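Local coordinates for putative modulator of DNA gyrase (Bacteroides thetaiotaomicron, PDB 1VPB), which is a putative modulator of DNA gyrase of the peptidase U62 (PmbA/TldD) family and probably acts as a metallopeptidase, at residues A147-E150 against E151-K155; A134-P138 against D139-E143; Y330-T334 against Y335-K339. All coordinates share one frame; numbering follows the deposited sequence. Where two conformers were deposited one is given.

How the interactions relate
Interactions 1 and 2 hold the two ends of the same helix, 138-150: in interaction 2 Asn-137 of the preceding loop caps its start, and the chain leaves it through a turn in interaction 1, with centres about 20 Å apart. Interaction 3 caps another helix, 334-340, in the C-terminal region on the other side of the chain's centre, about 44 Å from interaction 2 between centres. All three are partly buried, but only interaction 2 touches the second subunit. The two N-terminal caps rest on a side-chain oxygen, an amide in 134-143 and a carboxylate in 330-339, with waters bridging neighbouring groups of both; the C-terminal end in 147-155 offers carbonyl oxygens instead, met by backbone N-H groups and one lysine ammonium.

Interaction 1: residues A147-E150 against E151-K155; sequences AVAE and EALGK
Glu-151 sends its backbone N to Val-148 O at 3.2 Å, and more weakly to Ala-147 O. With CG anti to its own carbonyl carbon (chi1 -68°) and the rest of the chain extended, its side chain runs back along the last turn, Glu-151 CG lying 3.5 Å from Ala-147 O. The carboxylate is then taken up by backbone N-H groups of Gly-224 and Gln-227, which ties this end of the helix to the start of helix 225-234. Ala-152 follows, its N bonded to Ala-149 O at 2.9 Å, while its methyl group packs on Ile-196. A type II beta turn runs from Ala-152 to Lys-155, closed by Lys-155 N on Ala-152 O, and the chain heads into strand 159-177 of the antiparallel sheet. Leu-153, second in the turn, bonds through its N to Ala-149 O at 3.0 Å, so this one carbonyl oxygen is gripped by two donors. The leucine side chain lies against the same residue, Leu-153 CD1 3.9 Å from Ala-149 CB, and both side chains rest on Val-162 of strand 159-177. Gly-154, with positive phi (69°), carries the chain round the corner. Lys-155 then folds back, bent at chi2 and chi4, until its NZ donates to Glu-150 O at 3.2 Å, with a weaker bond to Leu-153 O. A positive charge thus lies at the carbonyl end of the helix, where it would probably offset the helix dipole; the Glu-150 carboxylate stays apart from it, OE1 5.9 Å from Lys-155 NZ.

Interaction 2: residues A134-P138 against D139-E143; sequences ASLNP and DDKIE
Asn-137 and Asp-139 lie side by side and point the same way, their amide and carboxylate planes turned 50° from each other. CG of Asn-137 stands opposite its backbone N (chi1 176°), which carries the amide forward over the first turn of helix 138-150. From there Asn-137 OD1 accepts from Asp-139 N at 2.9 Å, the donor standing well above the carbonyl plane, and also rests 3.4 Å from Asp-139 CB. This is a side-chain N-cap: Asn-137 precedes the helix and takes up an N-H of its first turn, while Pro-138, which has no N-H to offer, occupies the first helical position and packs on Ser-100 of the second subunit. Pro-138 O in turn accepts from Ile-142 N at 3.1 Å. Asp-140 approaches the cap residue from another side, its OD2 coming 3.6 Å from Asn-137 CB. Two waters link the pair: each donates to Asp-140 OD2, one accepting from Asn-137 N at 2.8 Å and the other from Asn-137 ND2. A carboxylate so near the N-terminal end of a helix is probably favoured by the helix dipole. Lys-141 stretches back along the loop instead, fully extended beyond CG, and its CE packs 3.8 Å from Leu-136 CB. The ammonium goes on to a salt bridge with Asp-168 of strand 159-177, so that the aliphatic part spans loop and sheet. Lys-141 also touches Phe-49 of strand 36-52, placing this end of the helix against the six-stranded antiparallel sheet.

Interaction 3: residues Y330-T334 against Y335-K339; sequences YFIDT and YNAKK
Asp-333 O accepts from Ala-337 N at 2.9 Å and Thr-334 O from Lys-338 N at 3.0 Å, so the chain passes from an extended loop straight into the turns of helix 334-340. Asp-333 is the N-cap of this helix. Its CG sits between backbone N and carbonyl carbon (chi1 75°), which brings Asp-333 OD1 over the first turn to accept from Asn-336 N at 3.0 Å in a nearly straight bond (N-H...O 166°). The same oxygen takes a second bond, from Asn-336 ND2, and the two donors arrive at opposite faces of the carboxylate plane, both on the syn side. One residue thus supplies both N-H groups, and its amide is held at 24° to the carboxylate. Water links OD2, weakly, to Tyr-335 N. With an alanine in place of Asp-333, Asn-336 N would probably lose its capping acceptor and the Asn-336 amide would be likely to turn more easily. One residue before the cap, Ile-332 packs its CG2 3.8 Å from Ala-337 CB, an apolar contact that seats the loop on the helix. Thr-334 and Tyr-335 anchor the helix start to other parts of the chain: the threonine hydroxyl bonds to Glu-312 and the tyrosine hydroxyl to Asp-107, while Arg-110 makes a cation-pi contact with the tyrosine ring. One turn on, Lys-339 doubles over that ring, CD lying 3.4 Å above its plane and toward the rim, and Lys-339 NZ ends 3.0 Å from Tyr-335 OH, to which it donates.

Interaction 1: residues A147-E150 against E151-K155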
ATOM      1  N   ALA A 147      12.573  -1.161  26.355  1.00 38.09           N
ATOM      2  CA  ALA A 147      13.169  -2.411  26.847  1.00 38.38           C
ATOM      3  C   ALA A 147      13.536  -3.348  25.711  1.00 37.92           C
ATOM      4  O   ALA A 147      14.535  -4.031  25.778  1.00 36.59           O
ATOM      5  CB  ALA A 147      12.234  -3.109  27.805  1.00 40.35           C
ATOM      6  N   VAL A 148      12.714  -3.399  24.671  1.00 36.51           N
ATOM      7  CA  VAL A 148      13.029  -4.251  23.519  1.00 34.35           C
ATOM      8  C   VAL A 148      14.391  -3.850  22.970  1.00 36.05           C
ATOM      9  O   VAL A 148      15.264  -4.681  22.786  1.00 36.50           O
ATOM     10  CB  VAL A 148      11.961  -4.152  22.406  1.00 35.58           C
ATOM     11  CG1 VAL A 148      12.441  -4.817  21.099  1.00 34.95           C
ATOM     12  CG2 VAL A 148      10.628  -4.741  22.853  1.00 35.32           C
ATOM     13  N   ALA A 149      14.554  -2.573  22.686  1.00 35.43           N
ATOM     14  CA  ALA A 149      15.759  -2.075  22.044  1.00 36.83           C
ATOM     15  C   ALA A 149      16.962  -2.291  22.937  1.00 38.81           C
ATOM     16  O   ALA A 149      18.014  -2.704  22.470  1.00 37.47           O
ATOM     17  CB  ALA A 149      15.613  -0.585  21.727  1.00 40.43           C
ATOM     18  N   GLU A 150      16.787  -2.070  24.236  1.00 41.27           N
ATOM     19  CA  GLU A 150      17.900  -2.231  25.175  1.00 42.55           C
ATOM     20  C   GLU A 150      18.469  -3.623  25.203  1.00 40.65           C
ATOM     21  O   GLU A 150      19.583  -3.785  25.648  1.00 40.00           O
ATOM     22  CB  GLU A 150      17.478  -1.831  26.592  1.00 45.19           C
ATOM     23  CG  GLU A 150      17.214  -0.345  26.760  1.00 55.46           C
ATOM     24  CD  GLU A 150      18.473   0.521  26.794  1.00 67.14           C
ATOM     25  OE1 GLU A 150      19.601   0.005  26.988  1.00 75.65           O
ATOM     26  OE2 GLU A 150      18.320   1.754  26.636  1.00 78.94           O
ATOM     27  N   GLU A 151      17.718  -4.636  24.767  1.00 39.89           N
ATOM     28  CA  GLU A 151      18.232  -6.000  24.655  1.00 38.71           C
ATOM     29  C   GLU A 151      19.325  -6.151  23.599  1.00 40.93           C
ATOM     30  O   GLU A 151      20.135  -7.085  23.679  1.00 43.40           O
ATOM     31  CB  GLU A 151      17.102  -6.994  24.357  1.00 39.03           C
ATOM     32  CG  GLU A 151      16.117  -7.172  25.511  1.00 37.59           C
ATOM     33  CD  GLU A 151      14.971  -8.117  25.189  1.00 39.03           C
ATOM     34  OE1 GLU A 151      14.977  -8.734  24.115  1.00 36.68           O
ATOM     35  OE2 GLU A 151      14.063  -8.240  26.045  1.00 39.52           O
ATOM     36  N   ALA A 152      19.367  -5.258  22.619  1.00 40.03           N
ATOM     37  CA  ALA A 152      20.320  -5.387  21.521  1.00 40.90           C
ATOM     38  C   ALA A 152      21.354  -4.274  21.520  1.00 42.53           C
ATOM     39  O   ALA A 152      22.468  -4.487  21.067  1.00 41.46           O
ATOM     40  CB  ALA A 152      19.601  -5.418  20.186  1.00 41.60           C
ATOM     41  N   LEU A 153      20.961  -3.108  22.021  1.00 46.04           N
ATOM     42  CA  LEU A 153      21.758  -1.900  21.915  1.00 47.62           C
ATOM     43  C   LEU A 153      23.078  -2.164  22.580  1.00 48.25           C
ATOM     44  O   LEU A 153      23.109  -2.680  23.706  1.00 49.42           O
ATOM     45  CB  LEU A 153      21.026  -0.691  22.528  1.00 46.45           C
ATOM     46  CG  LEU A 153      20.039   0.006  21.600  1.00 49.77           C
ATOM     47  CD1 LEU A 153      19.160   1.036  22.328  1.00 51.61           C
ATOM     48  CD2 LEU A 153      20.771   0.664  20.434  1.00 55.96           C
ATOM     49  N   GLY A 154      24.157  -1.885  21.836  1.00 50.44           N
ATOM     50  CA  GLY A 154      25.526  -2.039  22.326  1.00 49.38           C
ATOM     51  C   GLY A 154      26.010  -3.462  22.551  1.00 49.30           C
ATOM     52  O   GLY A 154      27.068  -3.668  23.135  1.00 50.30           O
ATOM     53  N   LYS A 155      25.253  -4.456  22.108  1.00 48.28           N
ATOM     54  CA  LYS A 155      25.601  -5.845  22.380  1.00 48.69           C
ATOM     55  C   LYS A 155      26.523  -6.409  21.317  1.00 48.33           C
ATOM     56  O   LYS A 155      27.057  -7.504  21.498  1.00 51.74           O
ATOM     57  CB  LYS A 155      24.348  -6.735  22.448  1.00 50.11           C
ATOM     58  CG  LYS A 155      23.377  -6.375  23.543  1.00 56.64           C
ATOM     59  CD  LYS A 155      23.889  -6.771  24.911  1.00 61.05           C
ATOM     60  CE  LYS A 155      22.845  -6.466  25.973  1.00 65.54           C
ATOM     61  NZ  LYS A 155      22.532  -5.002  26.069  1.00 66.41           N
TER

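Interaction 2: residues A134-P138 against D139-E143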
ATOM      1  N   ALA A 134      -8.600   0.551  27.982  1.00 42.22           N
ATOM      2  CA  ALA A 134      -8.768   1.989  28.138  1.00 44.05           C
ATOM      3  C   ALA A 134      -8.004   2.496  29.343  1.00 43.36           C
ATOM      4  O   ALA A 134      -7.620   3.666  29.372  1.00 48.12           O
ATOM      5  CB  ALA A 134     -10.210   2.375  28.250  1.00 46.93           C
ATOM      6  N   SER A 135      -7.700   1.632  30.290  1.00 43.01           N
ATOM      7  CA  SER A 135      -7.026   2.067  31.489  1.00 43.55           C
ATOM      8  C   SER A 135      -5.490   2.108  31.385  1.00 41.25           C
ATOM      9  O   SER A 135      -4.836   2.525  32.347  1.00 41.26           O
ATOM     10  CB  SER A 135      -7.383   1.100  32.640  1.00 44.59           C
ATOM     11  OG  SER A 135      -6.692  -0.140  32.480  1.00 51.47           O
ATOM     12  N   LEU A 136      -4.904   1.623  30.287  1.00 39.21           N
ATOM     13  CA  LEU A 136      -3.446   1.402  30.217  1.00 38.40           C
ATOM     14  C   LEU A 136      -2.754   2.731  30.132  1.00 36.26           C
ATOM     15  O   LEU A 136      -3.351   3.693  29.623  1.00 39.28           O
ATOM     16  CB  LEU A 136      -3.054   0.581  28.979  1.00 37.61           C
ATOM     17  CG  LEU A 136      -3.643  -0.822  29.016  1.00 41.16           C
ATOM     18  CD1 LEU A 136      -3.316  -1.523  27.710  1.00 46.95           C
ATOM     19  CD2 LEU A 136      -3.069  -1.549  30.202  1.00 46.37           C
ATOM     20  N   ASN A 137      -1.547   2.783  30.666  1.00 36.06           N
ATOM     21  CA  ASN A 137      -0.788   4.024  30.796  1.00 35.72           C
ATOM     22  C   ASN A 137       0.208   4.081  29.622  1.00 37.68           C
ATOM     23  O   ASN A 137       1.015   3.164  29.432  1.00 35.85           O
ATOM     24  CB  ASN A 137      -0.008   4.018  32.115  1.00 36.68           C
ATOM     25  CG  ASN A 137       0.894   5.251  32.291  1.00 44.64           C
ATOM     26  OD1 ASN A 137       0.983   6.120  31.411  1.00 43.46           O
ATOM     27  ND2 ASN A 137       1.573   5.329  33.449  1.00 47.76           N
ATOM     28  N   PRO A 138       0.140   5.130  28.808  1.00 39.04           N
ATOM     29  CA  PRO A 138       1.004   5.216  27.632  1.00 37.91           C
ATOM     30  C   PRO A 138       2.447   5.136  28.013  1.00 35.32           C
ATOM     31  O   PRO A 138       3.291   4.646  27.254  1.00 38.06           O
ATOM     32  CB  PRO A 138       0.648   6.611  27.060  1.00 39.61           C
ATOM     33  CG  PRO A 138      -0.793   6.749  27.430  1.00 48.86           C
ATOM     34  CD  PRO A 138      -0.785   6.266  28.879  1.00 39.42           C
ATOM     35  N   ASP A 139       2.794   5.597  29.187  1.00 35.70           N
ATOM     36  CA  ASP A 139       4.174   5.494  29.591  1.00 36.50           C
ATOM     37  C   ASP A 139       4.723   4.068  29.744  1.00 37.06           C
ATOM     38  O   ASP A 139       5.894   3.784  29.448  1.00 34.67           O
ATOM     39  CB  ASP A 139       4.342   6.268  30.894  1.00 40.57           C
ATOM     40  CG  ASP A 139       5.773   6.648  31.177  1.00 50.51           C
ATOM     41  OD1 ASP A 139       6.616   6.793  30.227  1.00 42.01           O
ATOM     42  OD2 ASP A 139       6.130   6.837  32.354  1.00 56.95           O
ATOM     43  N   ASP A 140       3.883   3.137  30.202  1.00 36.52           N
ATOM     44  CA  ASP A 140       4.275   1.720  30.235  1.00 35.09           C
ATOM     45  C   ASP A 140       4.486   1.139  28.824  1.00 33.23           C
ATOM     46  O   ASP A 140       5.366   0.320  28.594  1.00 36.79           O
ATOM     47  CB  ASP A 140       3.184   0.916  30.942  1.00 38.32           C
ATOM     48  CG  ASP A 140       3.030   1.302  32.401  1.00 40.99           C
ATOM     49  OD1 ASP A 140       4.009   1.740  33.012  1.00 40.26           O
ATOM     50  OD2 ASP A 140       1.959   1.162  33.001  1.00 41.61           O
ATOM     51  N   LYS A 141       3.660   1.602  27.890  1.00 34.67           N
ATOM     52  CA  LYS A 141       3.721   1.166  26.487  1.00 34.62           C
ATOM     53  C   LYS A 141       5.071   1.574  25.892  1.00 34.11           C
ATOM     54  O   LYS A 141       5.817   0.748  25.366  1.00 35.69           O
ATOM     55  CB  LYS A 141       2.534   1.749  25.689  1.00 35.45           C
ATOM     56  CG  LYS A 141       1.136   1.390  26.189  1.00 35.19           C
ATOM     57  CD  LYS A 141       0.101   2.058  25.366  1.00 33.49           C
ATOM     58  CE  LYS A 141      -1.285   1.873  25.926  1.00 34.26           C
ATOM     59  NZ  LYS A 141      -2.386   2.408  25.110  1.00 36.23           N
ATOM     60  N   ILE A 142       5.420   2.851  25.987  0.50 34.01           N
ATOM     61  CA  ILE A 142       6.691   3.260  25.421  0.50 31.68           C
ATOM     62  C   ILE A 142       7.891   2.643  26.162  0.50 33.36           C
ATOM     63  O   ILE A 142       8.910   2.328  25.545  0.50 35.44           O
ATOM     64  CB  ILE A 142       6.801   4.789  25.327  0.50 32.13           C
ATOM     65  CG1 ILE A 142       7.965   5.142  24.411  0.50 32.36           C
ATOM     66  CG2 ILE A 142       6.980   5.406  26.703  0.50 35.95           C
ATOM     67  CD1 ILE A 142       8.293   6.577  24.372  0.50 29.88           C
ATOM     68  N   GLU A 143       7.779   2.425  27.470  1.00 37.72           N
ATOM     69  CA  GLU A 143       8.825   1.693  28.190  1.00 38.25           C
ATOM     70  C   GLU A 143       9.080   0.278  27.653  1.00 35.55           C
ATOM     71  O   GLU A 143      10.248  -0.204  27.609  1.00 33.98           O
ATOM     72  CB  GLU A 143       8.523   1.589  29.692  1.00 39.85           C
ATOM     73  CG  GLU A 143       8.705   2.879  30.476  1.00 55.11           C
ATOM     74  CD  GLU A 143      10.100   3.485  30.357  1.00 62.08           C
ATOM     75  OE1 GLU A 143      11.094   2.727  30.449  1.00 47.43           O
ATOM     76  OE2 GLU A 143      10.187   4.723  30.143  1.00 64.30           O
TER
HETATM   77  O   HOH W   1      -0.471   0.522  31.929  1.00 29.51           O
HETATM   78  O   HOH W   2       1.365   2.761  35.089  1.00 45.92           O

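Interaction 3: residues Y330-T334 against Y335-K339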
ATOM      1  N   TYR A 330     -14.307 -25.275  -0.331  1.00 35.54           N
ATOM      2  CA  TYR A 330     -13.989 -24.007  -0.968  1.00 35.08           C
ATOM      3  C   TYR A 330     -14.640 -22.900  -0.119  1.00 36.40           C
ATOM      4  O   TYR A 330     -15.601 -23.160   0.638  1.00 38.12           O
ATOM      5  CB  TYR A 330     -14.584 -23.982  -2.355  1.00 36.16           C
ATOM      6  CG  TYR A 330     -13.988 -24.881  -3.399  1.00 34.66           C
ATOM      7  CD1 TYR A 330     -12.621 -24.964  -3.594  1.00 35.37           C
ATOM      8  CD2 TYR A 330     -14.808 -25.552  -4.282  1.00 40.87           C
ATOM      9  CE1 TYR A 330     -12.078 -25.741  -4.656  1.00 35.05           C
ATOM     10  CE2 TYR A 330     -14.276 -26.328  -5.296  1.00 39.09           C
ATOM     11  CZ  TYR A 330     -12.918 -26.421  -5.474  1.00 35.85           C
ATOM     12  OH  TYR A 330     -12.428 -27.224  -6.507  1.00 38.83           O
ATOM     13  N   PHE A 331     -14.154 -21.661  -0.279  1.00 34.67           N
ATOM     14  CA  PHE A 331     -14.644 -20.516   0.458  1.00 34.31           C
ATOM     15  C   PHE A 331     -15.442 -19.649  -0.520  1.00 36.52           C
ATOM     16  O   PHE A 331     -14.856 -18.818  -1.180  1.00 38.00           O
ATOM     17  CB  PHE A 331     -13.521 -19.753   1.126  1.00 35.17           C
ATOM     18  CG  PHE A 331     -12.902 -20.503   2.260  1.00 35.79           C
ATOM     19  CD1 PHE A 331     -13.586 -20.596   3.460  1.00 37.16           C
ATOM     20  CD2 PHE A 331     -11.675 -21.129   2.138  1.00 38.97           C
ATOM     21  CE1 PHE A 331     -13.071 -21.344   4.503  1.00 40.62           C
ATOM     22  CE2 PHE A 331     -11.177 -21.886   3.201  1.00 41.60           C
ATOM     23  CZ  PHE A 331     -11.878 -21.977   4.354  1.00 41.79           C
ATOM     24  N   ILE A 332     -16.739 -19.914  -0.587  1.00 35.68           N
ATOM     25  CA  ILE A 332     -17.622 -19.337  -1.617  1.00 34.59           C
ATOM     26  C   ILE A 332     -18.670 -18.452  -0.983  1.00 34.69           C
ATOM     27  O   ILE A 332     -19.487 -18.932  -0.216  1.00 36.34           O
ATOM     28  CB  ILE A 332     -18.252 -20.416  -2.402  1.00 37.22           C
ATOM     29  CG1 ILE A 332     -17.176 -21.347  -2.981  1.00 37.33           C
ATOM     30  CG2 ILE A 332     -18.977 -19.805  -3.611  1.00 40.87           C
ATOM     31  CD1 ILE A 332     -17.733 -22.471  -3.735  1.00 41.20           C
ATOM     32  N   ASP A 333     -18.634 -17.163  -1.284  1.00 35.09           N
ATOM     33  CA  ASP A 333     -19.666 -16.280  -0.764  1.00 36.28           C
ATOM     34  C   ASP A 333     -20.948 -16.355  -1.606  1.00 36.42           C
ATOM     35  O   ASP A 333     -21.060 -17.092  -2.606  1.00 36.79           O
ATOM     36  CB  ASP A 333     -19.164 -14.846  -0.628  1.00 37.49           C
ATOM     37  CG  ASP A 333     -19.045 -14.137  -1.953  1.00 42.73           C
ATOM     38  OD1 ASP A 333     -19.095 -14.786  -3.033  1.00 39.41           O
ATOM     39  OD2 ASP A 333     -18.790 -12.929  -1.950  1.00 43.31           O
ATOM     40  N   THR A 334     -21.942 -15.575  -1.200  1.00 37.27           N
ATOM     41  CA  THR A 334     -23.281 -15.685  -1.772  1.00 37.69           C
ATOM     42  C   THR A 334     -23.219 -15.348  -3.264  1.00 37.39           C
ATOM     43  O   THR A 334     -23.783 -16.060  -4.103  1.00 40.38           O
ATOM     44  CB  THR A 334     -24.241 -14.768  -1.019  1.00 43.27           C
ATOM     45  OG1 THR A 334     -24.400 -15.242   0.345  1.00 43.36           O
ATOM     46  CG2 THR A 334     -25.655 -14.841  -1.578  1.00 45.37           C
ATOM     47  N   TYR A 335     -22.554 -14.256  -3.578  1.00 37.64           N
ATOM     48  CA  TYR A 335     -22.436 -13.799  -4.972  1.00 37.21           C
ATOM     49  C   TYR A 335     -21.787 -14.818  -5.893  1.00 37.91           C
ATOM     50  O   TYR A 335     -22.356 -15.201  -6.914  1.00 38.15           O
ATOM     51  CB  TYR A 335     -21.653 -12.522  -4.982  1.00 35.97           C
ATOM     52  CG  TYR A 335     -21.442 -11.926  -6.317  1.00 38.20           C
ATOM     53  CD1 TYR A 335     -22.524 -11.414  -7.043  1.00 37.44           C
ATOM     54  CD2 TYR A 335     -20.191 -11.815  -6.845  1.00 41.96           C
ATOM     55  CE1 TYR A 335     -22.341 -10.852  -8.271  1.00 35.37           C
ATOM     56  CE2 TYR A 335     -19.986 -11.235  -8.072  1.00 42.89           C
ATOM     57  CZ  TYR A 335     -21.068 -10.754  -8.783  1.00 38.07           C
ATOM     58  OH  TYR A 335     -20.794 -10.156 -10.003  1.00 44.63           O
ATOM     59  N   ASN A 336     -20.584 -15.305  -5.540  1.00 37.97           N
ATOM     60  CA  ASN A 336     -19.933 -16.290  -6.354  1.00 36.67           C
ATOM     61  C   ASN A 336     -20.660 -17.633  -6.397  1.00 40.07           C
ATOM     62  O   ASN A 336     -20.638 -18.334  -7.429  1.00 42.00           O
ATOM     63  CB  ASN A 336     -18.467 -16.420  -5.951  1.00 36.97           C
ATOM     64  CG  ASN A 336     -17.663 -15.232  -6.338  1.00 40.58           C
ATOM     65  OD1 ASN A 336     -17.493 -14.943  -7.530  1.00 42.17           O
ATOM     66  ND2 ASN A 336     -17.167 -14.509  -5.355  1.00 42.12           N
ATOM     67  N   ALA A 337     -21.311 -18.007  -5.307  1.00 40.25           N
ATOM     68  CA  ALA A 337     -22.148 -19.194  -5.307  1.00 40.27           C
ATOM     69  C   ALA A 337     -23.249 -19.063  -6.383  1.00 41.31           C
ATOM     70  O   ALA A 337     -23.450 -19.967  -7.201  1.00 43.52           O
ATOM     71  CB  ALA A 337     -22.760 -19.464  -3.933  1.00 41.82           C
ATOM     72  N   LYS A 338     -23.926 -17.920  -6.398  1.00 43.10           N
ATOM     73  CA  LYS A 338     -24.992 -17.696  -7.388  1.00 43.44           C
ATOM     74  C   LYS A 338     -24.465 -17.734  -8.817  1.00 44.29           C
ATOM     75  O   LYS A 338     -25.086 -18.383  -9.698  1.00 44.46           O
ATOM     76  CB  LYS A 338     -25.721 -16.381  -7.097  1.00 43.04           C
ATOM     77  CG  LYS A 338     -27.046 -16.245  -7.846  1.00 48.32           C
ATOM     78  CD  LYS A 338     -27.923 -15.235  -7.232  1.00 52.87           C
ATOM     79  CE  LYS A 338     -29.164 -14.919  -8.088  1.00 51.68           C
ATOM     80  NZ  LYS A 338     -30.020 -16.165  -8.231  1.00 54.14           N
ATOM     81  N   LYS A 339     -23.309 -17.132  -9.052  1.00 41.34           N
ATOM     82  CA  LYS A 339     -22.721 -17.116 -10.380  1.00 42.53           C
ATOM     83  C   LYS A 339     -22.315 -18.475 -10.880  1.00 45.83           C
ATOM     84  O   LYS A 339     -22.450 -18.792 -12.066  1.00 41.68           O
ATOM     85  CB  LYS A 339     -21.512 -16.205 -10.427  1.00 43.54           C
ATOM     86  CG  LYS A 339     -21.865 -14.782 -10.170  1.00 46.48           C
ATOM     87  CD  LYS A 339     -20.724 -13.874 -10.389  1.00 59.92           C
ATOM     88  CE  LYS A 339     -20.677 -13.323 -11.789  1.00 65.05           C
ATOM     89  NZ  LYS A 339     -19.596 -12.281 -11.806  1.00 70.20           N
TER
HETATM   90  O   HOH W   3     -16.251 -16.269  -2.657  1.00 27.94           O
HETATM   91  O   HOH W   4     -21.560 -12.239  -1.644  1.00 26.08           O